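PDB 3M2P: UDP-N-acetylglucosamine 4-epimerase from Bacillus cereus, which probably interconverts UDP-N-acetylglucosamine and UDP-N-acetylgalactosamine by inverting C4 of the sugar, as a member of the nucleotide-binding epimerase/dehydratase family. Local coordinates for residues Ile30-Ile36 with Glu45-Tyr51; Leu56-Asn61 with Ala95-Asn99; His68-Thr72 with Asn85-Thr89; Ser102-Tyr106 with Ala212-Glu216. All blocks are in the same frame, centred on the assembly; numbering follows the deposited sequence.

Contact 1 of 4, residues Ile30-Ile36 with Glu45-Tyr51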
loop_
_atom_site.group_PDB
_atom_site.type_symbol
_atom_site.label_atom_id
_atom_site.label_comp_id
_atom_site.label_asym_id
_atom_site.label_seq_id
_atom_site.Cartn_x
_atom_site.Cartn_y
_atom_site.Cartn_z
ATOM N N ILE A 30 -13.671 -11.461 -22.943
ATOM C CA ILE A 30 -12.532 -12.282 -23.316
ATOM C C ILE A 30 -11.757 -12.653 -22.055
ATOM O O ILE A 30 -11.044 -11.829 -21.490
ATOM C CB ILE A 30 -11.638 -11.581 -24.360
ATOM C CG1 ILE A 30 -12.246 -11.765 -25.753
ATOM C CG2 ILE A 30 -10.231 -12.143 -24.340
ATOM C CD1 ILE A 30 -11.719 -10.807 -26.793
ATOM N N ILE A 31 -11.940 -13.894 -21.607
ATOM C CA ILE A 31 -11.345 -14.382 -20.365
ATOM C C ILE A 31 -9.858 -14.628 -20.521
ATOM O O ILE A 31 -9.453 -15.446 -21.332
ATOM C CB ILE A 31 -11.989 -15.718 -19.899
ATOM C CG1 ILE A 31 -13.384 -15.495 -19.311
ATOM C CG2 ILE A 31 -11.124 -16.391 -18.869
ATOM C CD1 ILE A 31 -14.523 -15.698 -20.301
ATOM N N LEU A 32 -9.050 -13.921 -19.738
ATOM C CA LEU A 32 -7.624 -14.217 -19.623
ATOM C C LEU A 32 -7.368 -15.137 -18.447
ATOM O O LEU A 32 -7.861 -14.901 -17.345
ATOM C CB LEU A 32 -6.803 -12.939 -19.447
ATOM C CG LEU A 32 -6.130 -12.422 -20.713
ATOM C CD1 LEU A 32 -7.148 -12.408 -21.831
ATOM C CD2 LEU A 32 -5.544 -11.040 -20.485
ATOM N N THR A 33 -6.589 -16.184 -18.687
ATOM C CA THR A 33 -6.258 -17.150 -17.655
ATOM C C THR A 33 -4.897 -17.779 -17.952
ATOM O O THR A 33 -4.451 -17.797 -19.094
ATOM C CB THR A 33 -7.350 -18.237 -17.559
ATOM O OG1 THR A 33 -6.971 -19.230 -16.596
ATOM C CG2 THR A 33 -7.569 -18.890 -18.911
ATOM N N ARG A 34 -4.239 -18.292 -16.915
ATOM C CA ARG A 34 -2.937 -18.937 -17.079
ATOM C C ARG A 34 -3.063 -20.337 -17.659
ATOM O O ARG A 34 -2.079 -20.904 -18.144
ATOM C CB ARG A 34 -2.181 -18.988 -15.752
ATOM C CG ARG A 34 -1.446 -17.708 -15.403
ATOM C CD ARG A 34 -0.480 -17.931 -14.251
ATOM N NE ARG A 34 0.554 -16.896 -14.174
ATOM C CZ ARG A 34 0.578 -15.917 -13.269
ATOM N NH1 ARG A 34 -0.388 -15.829 -12.347
ATOM N NH2 ARG A 34 1.572 -15.021 -13.286
ATOM N N SER A 35 -4.274 -20.888 -17.628
ATOM C CA SER A 35 -4.485 -22.255 -18.083
ATOM C C SER A 35 -5.940 -22.678 -18.005
ATOM O O SER A 35 -6.704 -22.174 -17.174
ATOM C CB SER A 35 -3.652 -23.222 -17.233
ATOM O OG SER A 35 -4.196 -23.353 -15.928
ATOM N N ILE A 36 -6.308 -23.629 -18.859
ATOM C CA ILE A 36 -7.608 -24.285 -18.761
ATOM C C ILE A 36 -7.555 -25.799 -19.004
ATOM O O ILE A 36 -6.724 -26.292 -19.786
ATOM C CB ILE A 36 -8.623 -23.663 -19.726
ATOM C CG1 ILE A 36 -7.886 -22.780 -20.750
ATOM C CG2 ILE A 36 -9.681 -22.876 -18.929
ATOM C CD1 ILE A 36 -8.511 -22.761 -22.135
ATOM N N GLU A 45 -14.870 -16.624 -25.303
ATOM C CA GLU A 45 -13.496 -16.754 -25.772
ATOM C C GLU A 45 -12.545 -16.779 -24.573
ATOM O O GLU A 45 -12.535 -15.850 -23.763
ATOM C CB GLU A 45 -13.114 -15.645 -26.772
ATOM C CG GLU A 45 -11.604 -15.373 -26.859
ATOM C CD GLU A 45 -11.067 -15.141 -28.285
ATOM O OE1 GLU A 45 -11.607 -14.301 -29.048
ATOM O OE2 GLU A 45 -10.060 -15.797 -28.630
ATOM N N TYR A 46 -11.781 -17.862 -24.441
ATOM C CA TYR A 46 -10.673 -17.906 -23.491
ATOM C C TYR A 46 -9.364 -17.633 -24.235
ATOM O O TYR A 46 -9.161 -18.114 -25.352
ATOM C CB TYR A 46 -10.593 -19.267 -22.800
ATOM C CG TYR A 46 -11.743 -19.565 -21.868
ATOM C CD1 TYR A 46 -12.932 -20.107 -22.346
ATOM C CD2 TYR A 46 -11.640 -19.318 -20.504
ATOM C CE1 TYR A 46 -13.984 -20.383 -21.494
ATOM C CE2 TYR A 46 -12.688 -19.588 -19.650
ATOM C CZ TYR A 46 -13.854 -20.121 -20.152
ATOM O OH TYR A 46 -14.895 -20.393 -19.298
ATOM N N ARG A 47 -8.493 -16.842 -23.620
ATOM C CA ARG A 47 -7.162 -16.592 -24.146
ATOM C C ARG A 47 -6.140 -16.903 -23.070
ATOM O O ARG A 47 -6.122 -16.261 -22.030
ATOM C CB ARG A 47 -7.029 -15.146 -24.619
ATOM C CG ARG A 47 -7.620 -14.928 -26.000
ATOM C CD ARG A 47 -7.655 -13.470 -26.397
ATOM N NE ARG A 47 -8.539 -13.276 -27.543
ATOM C CZ ARG A 47 -8.631 -12.152 -28.249
ATOM N NH1 ARG A 47 -7.897 -11.093 -27.934
ATOM N NH2 ARG A 47 -9.468 -12.090 -29.272
ATOM N N VAL A 48 -5.303 -17.905 -23.309
ATOM C CA VAL A 48 -4.340 -18.335 -22.308
ATOM C C VAL A 48 -3.154 -17.384 -22.313
ATOM O O VAL A 48 -2.694 -16.982 -23.380
ATOM C CB VAL A 48 -3.856 -19.756 -22.595
ATOM C CG1 VAL A 48 -2.686 -20.110 -21.696
ATOM C CG2 VAL A 48 -5.001 -20.729 -22.431
ATOM N N SER A 49 -2.666 -17.018 -21.130
ATOM C CA SER A 49 -1.542 -16.085 -21.028
ATOM C C SER A 49 -0.583 -16.406 -19.881
ATOM O O SER A 49 -0.933 -17.124 -18.944
ATOM C CB SER A 49 -2.040 -14.647 -20.896
ATOM O OG SER A 49 -0.962 -13.756 -20.657
ATOM N N ASP A 50 0.630 -15.877 -19.958
ATOM C CA ASP A 50 1.602 -16.099 -18.899
ATOM C C ASP A 50 1.881 -14.798 -18.169
ATOM O O ASP A 50 2.797 -14.711 -17.353
ATOM C CB ASP A 50 2.885 -16.724 -19.447
ATOM C CG ASP A 50 3.644 -15.798 -20.368
ATOM O OD1 ASP A 50 3.204 -14.653 -20.580
ATOM O OD2 ASP A 50 4.698 -16.216 -20.879
ATOM N N TYR A 51 1.060 -13.798 -18.468
ATOM C CA TYR A 51 1.132 -12.483 -17.834
ATOM C C TYR A 51 2.506 -11.828 -17.928
ATOM O O TYR A 51 2.910 -11.042 -17.069
ATOM C CB TYR A 51 0.606 -12.526 -16.397
ATOM C CG TYR A 51 -0.867 -12.849 -16.359
ATOM C CD1 TYR A 51 -1.828 -11.860 -16.536
ATOM C CD2 TYR A 51 -1.296 -14.152 -16.198
ATOM C CE1 TYR A 51 -3.165 -12.168 -16.530
ATOM C CE2 TYR A 51 -2.631 -14.467 -16.185
ATOM C CZ TYR A 51 -3.561 -13.479 -16.348
ATOM O OH TYR A 51 -4.894 -13.827 -16.314
HETATM O O HOH W 1 0.493 -19.584 -18.862
#
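One edge of the Rossmann-type parallel sheet is formed where Ile-30 to Thr-33 run beside Glu-45 to Val-48, the two short segments running parallel, their directions twisted 28° from each other. Arg-47 sits between two bonds: its N donates to Ile-31 O at 2.8 Å, almost straight, while its O accepts a weak bond from Thr-33 N. On either side of these, Ile-31 N reaches Glu-45 O at 3.0 Å and Ser-49 N reaches Thr-33 O at 2.8 Å.

Side chains alternate between the two faces of the sheet. Ile-31 and Tyr-46 lie alongside each other on one, with Ile-31 CG2 3.4 Å from Tyr-46 CD2. On the other, the Arg-47 chain, extended from CG to NE, runs along Ile-30 CG2 and brings its guanidinium under Ile-30 CD1, which sits over the centre of one face. There Arg-47 grips Glu-45 side-on, NE to OE2 and NH2 to OE1, each 3.1 Å and each coming from above the carboxylate plane; Arg-47 NH1 has a salt bridge to Asp-62.

In Rossmann folds the C-terminal ends of the strands border the nucleotide site, and here Arg-34, just past strand 28-33, is a UDP-binding residue, although this chain holds no UDP. Its CG, beside the backbone N (chi1 -82°), meets the edge of the Tyr-51 ring in plane, 3.5 Å from CE2. Farther out the guanidinium has Tyr-51 CD2 over one face, its plane 59° from that of the ring. Ser-49 suits the turn leading to this tyrosine because its short hydroxyl OG can accept from Tyr-51 N, making an ST turn. A water donates to both Arg-34 O and Ser-49 O.

Contact 2 of 4, residues Leu56-Asn61 with Ala95-Asn99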
loop_
_atom_site.group_PDB
_atom_site.type_symbol
_atom_site.label_atom_id
_atom_site.label_comp_id
_atom_site.label_asym_id
_atom_site.label_seq_id
_atom_site.Cartn_x
_atom_site.Cartn_y
_atom_site.Cartn_z
ATOM N N LEU A 56 1.187 -10.400 -23.125
ATOM C CA LEU A 56 -0.081 -9.683 -22.979
ATOM C C LEU A 56 -0.263 -8.728 -24.154
ATOM O O LEU A 56 -1.374 -8.576 -24.683
ATOM C CB LEU A 56 -0.149 -8.935 -21.638
ATOM C CG LEU A 56 -0.173 -9.843 -20.405
ATOM C CD1 LEU A 56 0.252 -9.086 -19.160
ATOM C CD2 LEU A 56 -1.547 -10.500 -20.237
ATOM N N ILE A 57 0.840 -8.097 -24.557
ATOM C CA ILE A 57 0.833 -7.222 -25.711
ATOM C C ILE A 57 0.006 -7.878 -26.805
ATOM O O ILE A 57 -0.845 -7.242 -27.407
ATOM C CB ILE A 57 2.261 -6.927 -26.205
ATOM C CG1 ILE A 57 2.881 -5.808 -25.373
ATOM C CG2 ILE A 57 2.259 -6.531 -27.669
ATOM C CD1 ILE A 57 4.305 -5.551 -25.701
ATOM N N ASN A 58 0.226 -9.165 -27.026
ATOM C CA ASN A 58 -0.498 -9.883 -28.063
ATOM C C ASN A 58 -1.883 -10.374 -27.642
ATOM O O ASN A 58 -2.796 -10.423 -28.470
ATOM C CB ASN A 58 0.352 -11.027 -28.616
ATOM C CG ASN A 58 1.584 -10.524 -29.345
ATOM O OD1 ASN A 58 2.671 -11.084 -29.225
ATOM N ND2 ASN A 58 1.419 -9.436 -30.095
ATOM N N GLN A 59 -2.058 -10.720 -26.370
ATOM C CA GLN A 59 -3.366 -11.166 -25.904
ATOM C C GLN A 59 -4.353 -9.994 -25.804
ATOM O O GLN A 59 -5.549 -10.191 -25.602
ATOM C CB GLN A 59 -3.255 -11.890 -24.559
ATOM C CG GLN A 59 -2.210 -12.997 -24.533
ATOM C CD GLN A 59 -2.477 -14.073 -25.560
ATOM O OE1 GLN A 59 -3.566 -14.630 -25.623
ATOM N NE2 GLN A 59 -1.479 -14.372 -26.373
ATOM N N LEU A 60 -3.853 -8.775 -25.957
ATOM C CA LEU A 60 -4.705 -7.597 -25.883
ATOM C C LEU A 60 -4.794 -6.792 -27.192
ATOM O O LEU A 60 -5.364 -5.692 -27.202
ATOM C CB LEU A 60 -4.226 -6.680 -24.759
ATOM C CG LEU A 60 -4.366 -7.170 -23.324
ATOM C CD1 LEU A 60 -4.041 -6.034 -22.364
ATOM C CD2 LEU A 60 -5.752 -7.702 -23.083
ATOM N N ASN A 61 -4.260 -7.317 -28.295
ATOM C CA ASN A 61 -4.171 -6.497 -29.508
ATOM C C ASN A 61 -5.487 -6.156 -30.205
ATOM O O ASN A 61 -5.493 -5.363 -31.150
ATOM C CB ASN A 61 -3.151 -7.039 -30.519
ATOM C CG ASN A 61 -3.649 -8.260 -31.274
ATOM O OD1 ASN A 61 -4.857 -8.494 -31.418
ATOM N ND2 ASN A 61 -2.700 -9.050 -31.779
ATOM N N ALA A 95 1.200 -3.293 -21.241
ATOM C CA ALA A 95 0.640 -3.949 -22.408
ATOM C C ALA A 95 -0.535 -3.145 -22.922
ATOM O O ALA A 95 -0.712 -2.969 -24.127
ATOM C CB ALA A 95 0.192 -5.362 -22.041
ATOM N N CYS A 96 -1.348 -2.671 -21.986
ATOM C CA CYS A 96 -2.491 -1.832 -22.310
ATOM C C CYS A 96 -2.047 -0.603 -23.086
ATOM O O CYS A 96 -2.600 -0.301 -24.127
ATOM C CB CYS A 96 -3.242 -1.451 -21.038
ATOM S SG CYS A 96 -4.405 -2.736 -20.547
ATOM N N TYR A 97 -1.033 0.081 -22.566
ATOM C CA TYR A 97 -0.430 1.231 -23.222
ATOM C C TYR A 97 0.040 0.942 -24.654
ATOM O O TYR A 97 -0.265 1.699 -25.573
ATOM C CB TYR A 97 0.727 1.753 -22.378
ATOM C CG TYR A 97 1.408 2.982 -22.943
ATOM C CD1 TYR A 97 0.893 4.261 -22.701
ATOM C CD2 TYR A 97 2.570 2.873 -23.706
ATOM C CE1 TYR A 97 1.512 5.393 -23.206
ATOM C CE2 TYR A 97 3.196 3.997 -24.215
ATOM C CZ TYR A 97 2.662 5.258 -23.963
ATOM O OH TYR A 97 3.275 6.386 -24.470
ATOM N N GLU A 98 0.776 -0.142 -24.852
ATOM C CA GLU A 98 1.198 -0.502 -26.197
ATOM C C GLU A 98 0.013 -0.587 -27.134
ATOM O O GLU A 98 0.037 -0.017 -28.224
ATOM C CB GLU A 98 1.959 -1.822 -26.214
ATOM C CG GLU A 98 3.446 -1.642 -26.118
ATOM C CD GLU A 98 4.019 -0.856 -27.299
ATOM O OE1 GLU A 98 3.574 -1.074 -28.457
ATOM O OE2 GLU A 98 4.930 -0.023 -27.065
ATOM N N ASN A 99 -1.024 -1.302 -26.715
ATOM C CA ASN A 99 -2.193 -1.513 -27.565
ATOM C C ASN A 99 -3.131 -0.311 -27.573
ATOM O O ASN A 99 -4.191 -0.322 -28.206
ATOM C CB ASN A 99 -2.934 -2.769 -27.131
ATOM C CG ASN A 99 -2.188 -4.033 -27.494
ATOM O OD1 ASN A 99 -2.104 -4.392 -28.673
ATOM N ND2 ASN A 99 -1.642 -4.720 -26.488
#
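The polar part of this contact is the work of Asn-99, whose amide reaches across to the helix ending near Leu-60. ND2 donates to Ile-57 O at 2.8 Å, lying in the carbonyl plane on a lone pair, and the acceptor lies close to the plane of the amide. The same nitrogen bonds Ala-95 O, four residues earlier in the chain, at 3.1 Å, this time from above the carbonyl plane. Ala-95 O also takes the backbone N of Asn-99, from the opposite face. With CG beside its own backbone N (chi1 -72°), the side chain folds back over the last turn to bring ND2 between the two carbonyls; asparagine suits the place because its short arm ends in an NH2 that can serve both.

Apolar contacts fill the rest. Ala-95 CB comes to 3.6 Å from Leu-56 CB, a methyl small enough to let the helices approach closely. Leu-60 CD1 touches Cys-96 SG at 3.8 Å, on the side toward Val-66 of the sheet. Farther from the sheet, Ile-57 CD1 lies 4.0 Å from Glu-98 CG, an aliphatic carbon below the carboxylate.

Such packing of neighbouring crossover helices, 53-59 and 83-98, against one face of a parallel sheet is characteristic of the Rossmann fold.

Contact 3 of 4, residues His68-Thr72 with Asn85-Thr89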
loop_
_atom_site.group_PDB
_atom_site.type_symbol
_atom_site.label_atom_id
_atom_site.label_comp_id
_atom_site.label_asym_id
_atom_site.label_seq_id
_atom_site.Cartn_x
_atom_site.Cartn_y
_atom_site.Cartn_z
ATOM N N HIS A 68 -9.301 -5.715 -14.599
ATOM C CA HIS A 68 -8.184 -6.405 -13.962
ATOM C C HIS A 68 -8.590 -7.014 -12.622
ATOM O O HIS A 68 -8.554 -6.349 -11.577
ATOM C CB HIS A 68 -7.013 -5.440 -13.791
ATOM C CG HIS A 68 -5.796 -6.060 -13.180
ATOM N ND1 HIS A 68 -5.481 -7.394 -13.334
ATOM C CD2 HIS A 68 -4.805 -5.520 -12.432
ATOM C CE1 HIS A 68 -4.354 -7.650 -12.696
ATOM N NE2 HIS A 68 -3.922 -6.531 -12.143
ATOM N N LEU A 69 -8.973 -8.286 -12.657
ATOM C CA LEU A 69 -9.516 -8.955 -11.477
ATOM C C LEU A 69 -8.534 -9.931 -10.838
ATOM O O LEU A 69 -8.656 -10.245 -9.655
ATOM C CB LEU A 69 -10.800 -9.697 -11.834
ATOM C CG LEU A 69 -11.951 -8.894 -12.437
ATOM C CD1 LEU A 69 -13.073 -9.837 -12.781
ATOM C CD2 LEU A 69 -12.444 -7.812 -11.488
ATOM N N ALA A 70 -7.563 -10.397 -11.619
ATOM C CA ALA A 70 -6.626 -11.441 -11.194
ATOM C C ALA A 70 -5.761 -11.066 -9.991
ATOM O O ALA A 70 -5.104 -10.022 -9.991
ATOM C CB ALA A 70 -5.734 -11.839 -12.366
ATOM N N ALA A 71 -5.750 -11.932 -8.978
ATOM C CA ALA A 71 -4.897 -11.737 -7.801
ATOM C C ALA A 71 -4.680 -13.020 -6.983
ATOM O O ALA A 71 -5.291 -14.054 -7.256
ATOM C CB ALA A 71 -5.440 -10.605 -6.907
ATOM N N THR A 72 -3.787 -12.947 -5.995
ATOM C CA THR A 72 -3.594 -14.044 -5.047
ATOM C C THR A 72 -3.980 -13.596 -3.637
ATOM O O THR A 72 -3.907 -12.400 -3.306
ATOM C CB THR A 72 -2.143 -14.603 -5.043
ATOM O OG1 THR A 72 -1.258 -13.639 -4.465
ATOM C CG2 THR A 72 -1.672 -14.965 -6.460
ATOM N N ASN A 85 1.850 -10.494 -8.237
ATOM C CA ASN A 85 0.736 -9.640 -8.617
ATOM C C ASN A 85 1.180 -8.256 -9.040
ATOM O O ASN A 85 0.877 -7.805 -10.140
ATOM C CB ASN A 85 -0.214 -9.482 -7.443
ATOM C CG ASN A 85 -1.327 -10.472 -7.477
ATOM O OD1 ASN A 85 -1.464 -11.297 -6.572
ATOM N ND2 ASN A 85 -2.135 -10.415 -8.533
ATOM N N GLU A 86 1.872 -7.566 -8.144
ATOM C CA GLU A 86 2.373 -6.242 -8.452
ATOM C C GLU A 86 2.994 -6.228 -9.854
ATOM O O GLU A 86 2.643 -5.405 -10.695
ATOM C CB GLU A 86 3.334 -5.767 -7.356
ATOM C CG GLU A 86 2.629 -5.653 -6.008
ATOM C CD GLU A 86 3.473 -5.017 -4.918
ATOM O OE1 GLU A 86 4.534 -4.442 -5.236
ATOM O OE2 GLU A 86 3.065 -5.093 -3.732
ATOM N N ILE A 87 3.878 -7.180 -10.110
ATOM C CA ILE A 87 4.470 -7.363 -11.431
ATOM C C ILE A 87 3.413 -7.606 -12.515
ATOM O O ILE A 87 3.442 -6.985 -13.562
ATOM C CB ILE A 87 5.510 -8.526 -11.400
ATOM C CG1 ILE A 87 6.761 -8.084 -10.641
ATOM C CG2 ILE A 87 5.845 -9.026 -12.795
ATOM C CD1 ILE A 87 7.851 -9.053 -10.704
ATOM N N LEU A 88 2.487 -8.518 -12.262
ATOM C CA LEU A 88 1.466 -8.852 -13.237
ATOM C C LEU A 88 0.703 -7.584 -13.605
ATOM O O LEU A 88 0.341 -7.370 -14.757
ATOM C CB LEU A 88 0.516 -9.915 -12.657
ATOM C CG LEU A 88 -0.555 -10.520 -13.576
ATOM C CD1 LEU A 88 -1.165 -11.752 -12.971
ATOM C CD2 LEU A 88 -1.648 -9.518 -13.918
ATOM N N THR A 89 0.468 -6.745 -12.604
ATOM C CA THR A 89 -0.274 -5.512 -12.779
ATOM C C THR A 89 0.459 -4.556 -13.713
ATOM O O THR A 89 -0.068 -4.208 -14.763
ATOM C CB THR A 89 -0.594 -4.866 -11.411
ATOM O OG1 THR A 89 -1.697 -5.560 -10.822
ATOM C CG2 THR A 89 -0.964 -3.397 -11.546
#
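Hydrogen bonds join the two segments at both ends. At one, His-68 NE2 and Thr-89 OG1 are 2.8 Å apart, the hydroxyl lying at the edge of the imidazole in its plane. The ring gets there because CG stands opposite the backbone N (chi1 -178°), carrying the imidazole out from the strand toward the helix. Its other nitrogen, ND1, is hydrogen-bonded to Thr-8 OG1, so partners at two edges fix the ring's rotation; histidine suits a place that needs two polar atoms on one flat group. At the other end, Asn-85 OD1 accepts from Thr-72 N at 2.9 Å, in the carbonyl plane and on a lone pair. This bond tethers the backbone of Thr-72, a UDP-binding residue, although no UDP occupies this chain.

Packing fills the middle. Leu-88 CD2 lies 3.5 Å from His-68 CE1, and the methyl of Ala-71 comes to 3.7 Å from Asn-85 ND2, small enough to leave the amide room beside the loop.

The loop leaves strand 65-68, which pairs with strand 103-109, His-68 bonding to Val-105 and Ala-107, while Thr-89 also packs on Cys-140 and Ile-143 of helix 132-150. On the helix's far side Glu-86 and Ile-87 meet His-83 of the second subunit.

Contact 4 of 4, residues Ser102-Tyr106 with Ala212-Glu216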
loop_
_atom_site.group_PDB
_atom_site.type_symbol
_atom_site.label_atom_id
_atom_site.label_comp_id
_atom_site.label_asym_id
_atom_site.label_seq_id
_atom_site.Cartn_x
_atom_site.Cartn_y
_atom_site.Cartn_z
ATOM N N SER A 102 -7.056 2.340 -22.638
ATOM C CA SER A 102 -6.999 3.180 -21.456
ATOM C C SER A 102 -8.175 2.957 -20.519
ATOM O O SER A 102 -8.054 3.197 -19.329
ATOM C CB SER A 102 -6.807 4.652 -21.833
ATOM O OG SER A 102 -7.301 4.899 -23.137
ATOM N N ASN A 103 -9.295 2.475 -21.059
ATOM C CA ASN A 103 -10.467 2.150 -20.240
ATOM C C ASN A 103 -10.285 0.858 -19.441
ATOM O O ASN A 103 -10.650 -0.228 -19.900
ATOM C CB ASN A 103 -11.732 2.054 -21.090
ATOM C CG ASN A 103 -12.988 2.150 -20.256
ATOM O OD1 ASN A 103 -14.105 1.887 -20.725
ATOM N ND2 ASN A 103 -12.814 2.541 -19.004
ATOM N N ILE A 104 -9.736 0.993 -18.237
ATOM C CA ILE A 104 -9.363 -0.142 -17.407
ATOM C C ILE A 104 -10.037 -0.066 -16.044
ATOM O O ILE A 104 -10.165 1.009 -15.478
ATOM C CB ILE A 104 -7.847 -0.148 -17.190
ATOM C CG1 ILE A 104 -7.123 -0.279 -18.524
ATOM C CG2 ILE A 104 -7.432 -1.260 -16.251
ATOM C CD1 ILE A 104 -5.744 0.303 -18.487
ATOM N N VAL A 105 -10.470 -1.207 -15.520
ATOM C CA VAL A 105 -10.998 -1.293 -14.158
ATOM C C VAL A 105 -10.126 -2.193 -13.288
ATOM O O VAL A 105 -9.830 -3.320 -13.667
ATOM C CB VAL A 105 -12.396 -1.904 -14.151
ATOM C CG1 VAL A 105 -12.779 -2.301 -12.734
ATOM C CG2 VAL A 105 -13.403 -0.944 -14.767
ATOM N N TYR A 106 -9.717 -1.711 -12.123
ATOM C CA TYR A 106 -8.930 -2.538 -11.208
ATOM C C TYR A 106 -9.748 -2.913 -9.998
ATOM O O TYR A 106 -10.473 -2.079 -9.470
ATOM C CB TYR A 106 -7.672 -1.808 -10.729
ATOM C CG TYR A 106 -6.881 -2.614 -9.725
ATOM C CD1 TYR A 106 -6.253 -3.798 -10.105
ATOM C CD2 TYR A 106 -6.774 -2.212 -8.403
ATOM C CE1 TYR A 106 -5.532 -4.547 -9.209
ATOM C CE2 TYR A 106 -6.058 -2.961 -7.494
ATOM C CZ TYR A 106 -5.433 -4.128 -7.906
ATOM O OH TYR A 106 -4.713 -4.889 -7.012
ATOM N N ALA A 212 -18.609 1.566 -14.331
ATOM C CA ALA A 212 -17.319 2.245 -14.309
ATOM C C ALA A 212 -16.706 2.139 -15.694
ATOM O O ALA A 212 -15.965 3.015 -16.130
ATOM C CB ALA A 212 -16.399 1.622 -13.256
ATOM N N LEU A 213 -17.020 1.052 -16.387
ATOM C CA LEU A 213 -16.539 0.862 -17.742
ATOM C C LEU A 213 -17.247 1.832 -18.692
ATOM O O LEU A 213 -16.857 1.978 -19.855
ATOM C CB LEU A 213 -16.749 -0.590 -18.181
ATOM C CG LEU A 213 -15.650 -1.578 -17.801
ATOM C CD1 LEU A 213 -16.107 -3.004 -18.052
ATOM C CD2 LEU A 213 -14.375 -1.276 -18.557
ATOM N N LYS A 214 -18.286 2.492 -18.183
ATOM C CA LYS A 214 -19.051 3.463 -18.952
ATOM C C LYS A 214 -18.328 4.797 -18.988
ATOM O O LYS A 214 -18.430 5.534 -19.970
ATOM C CB LYS A 214 -20.450 3.644 -18.356
ATOM C CG LYS A 214 -21.399 2.522 -18.706
ATOM C CD LYS A 214 -22.730 2.609 -17.976
ATOM C CE LYS A 214 -23.674 1.547 -18.555
ATOM N NZ LYS A 214 -24.773 1.101 -17.648
ATOM N N GLN A 215 -17.606 5.111 -17.912
ATOM C CA GLN A 215 -16.827 6.343 -17.855
ATOM C C GLN A 215 -15.423 6.092 -18.389
ATOM O O GLN A 215 -14.442 6.160 -17.650
ATOM C CB GLN A 215 -16.764 6.899 -16.433
ATOM C CG GLN A 215 -18.103 6.955 -15.721
ATOM C CD GLN A 215 -19.131 7.792 -16.444
ATOM O OE1 GLN A 215 -18.805 8.804 -17.058
ATOM N NE2 GLN A 215 -20.384 7.378 -16.369
ATOM N N GLU A 216 -15.336 5.833 -19.691
ATOM C CA GLU A 216 -14.106 5.354 -20.289
ATOM C C GLU A 216 -12.911 6.294 -20.160
ATOM O O GLU A 216 -11.762 5.866 -20.287
ATOM C CB GLU A 216 -14.345 4.964 -21.738
ATOM C CG GLU A 216 -14.733 6.086 -22.644
ATOM C CD GLU A 216 -15.161 5.565 -24.006
ATOM O OE1 GLU A 216 -15.472 4.350 -24.098
ATOM O OE2 GLU A 216 -15.184 6.356 -24.977
HETATM O O HOH W 2 -10.147 6.086 -22.466
#
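Two inverse gamma turns come together here, one centred on Asn-103 at the very start of its strand and one on Gln-215; Asn-103 meets Glu-216, the residue after the second. The asparagine has CG opposite its backbone N (chi1 -162°), which sends the amide out toward the loop. Asn-103 CG comes to 3.4 Å from Glu-216 CA, and its CB to 4.0 Å from Glu-216 CB. The two side chains pass at about a right angle, amide and carboxylate planes 75° apart. Glu-216 suits this margin because its CA and CB do the packing, while the extended chain beyond leads the carboxylate away from the strand.

Two residues along the strand, the contact turns apolar. Val-105 presents its CG2 branch, the one beside the backbone N, to Leu-213 CG at 3.8 Å and to Ala-212 CB at 4.2 Å. A branched valine keeps a methyl close to the strand while the longer leucine reaches in from the loop, crossing it at about a right angle. At the other margin a water donates to Glu-216 O at 2.7 Å and lies 3.2 Å from Ser-102 OG.

Strand 103-109 runs in the sheet between strands 65-68 and 154-164. The end of helix 202-212 and the loop after it pack on one face here, Leu-213 also touching Ala-65 and Val-67, whereas Ile-104 points to the other, against Tyr-93 and Cys-96 of helix 83-98.

All four contacts belong to the nucleotide-binding half of the chain. Contacts 1 and 4 both reach the same sheet, their centres about 20 Å apart, and contacts 2 and 3 lie among the helices and loops beside it. The UDP site joins contacts 1 and 3: the side chains of Arg-34 and Thr-72 come within about 6 Å, and Tyr-51 CD1 packs on Leu-88 CG at 3.5 Å. Contact 2 lies beside contact 1, with Leu-56 CD1 3.8 Å from Tyr-51 CA. Contacts 3 and 2 use an early and a late part of helix 83-98 and do not touch, their nearest atoms about 5 Å apart. Contact 4 meets both, Ile-104 CD1 lying 3.9 Å from Cys-96 SG and Val-105 O probably accepting from His-68 N.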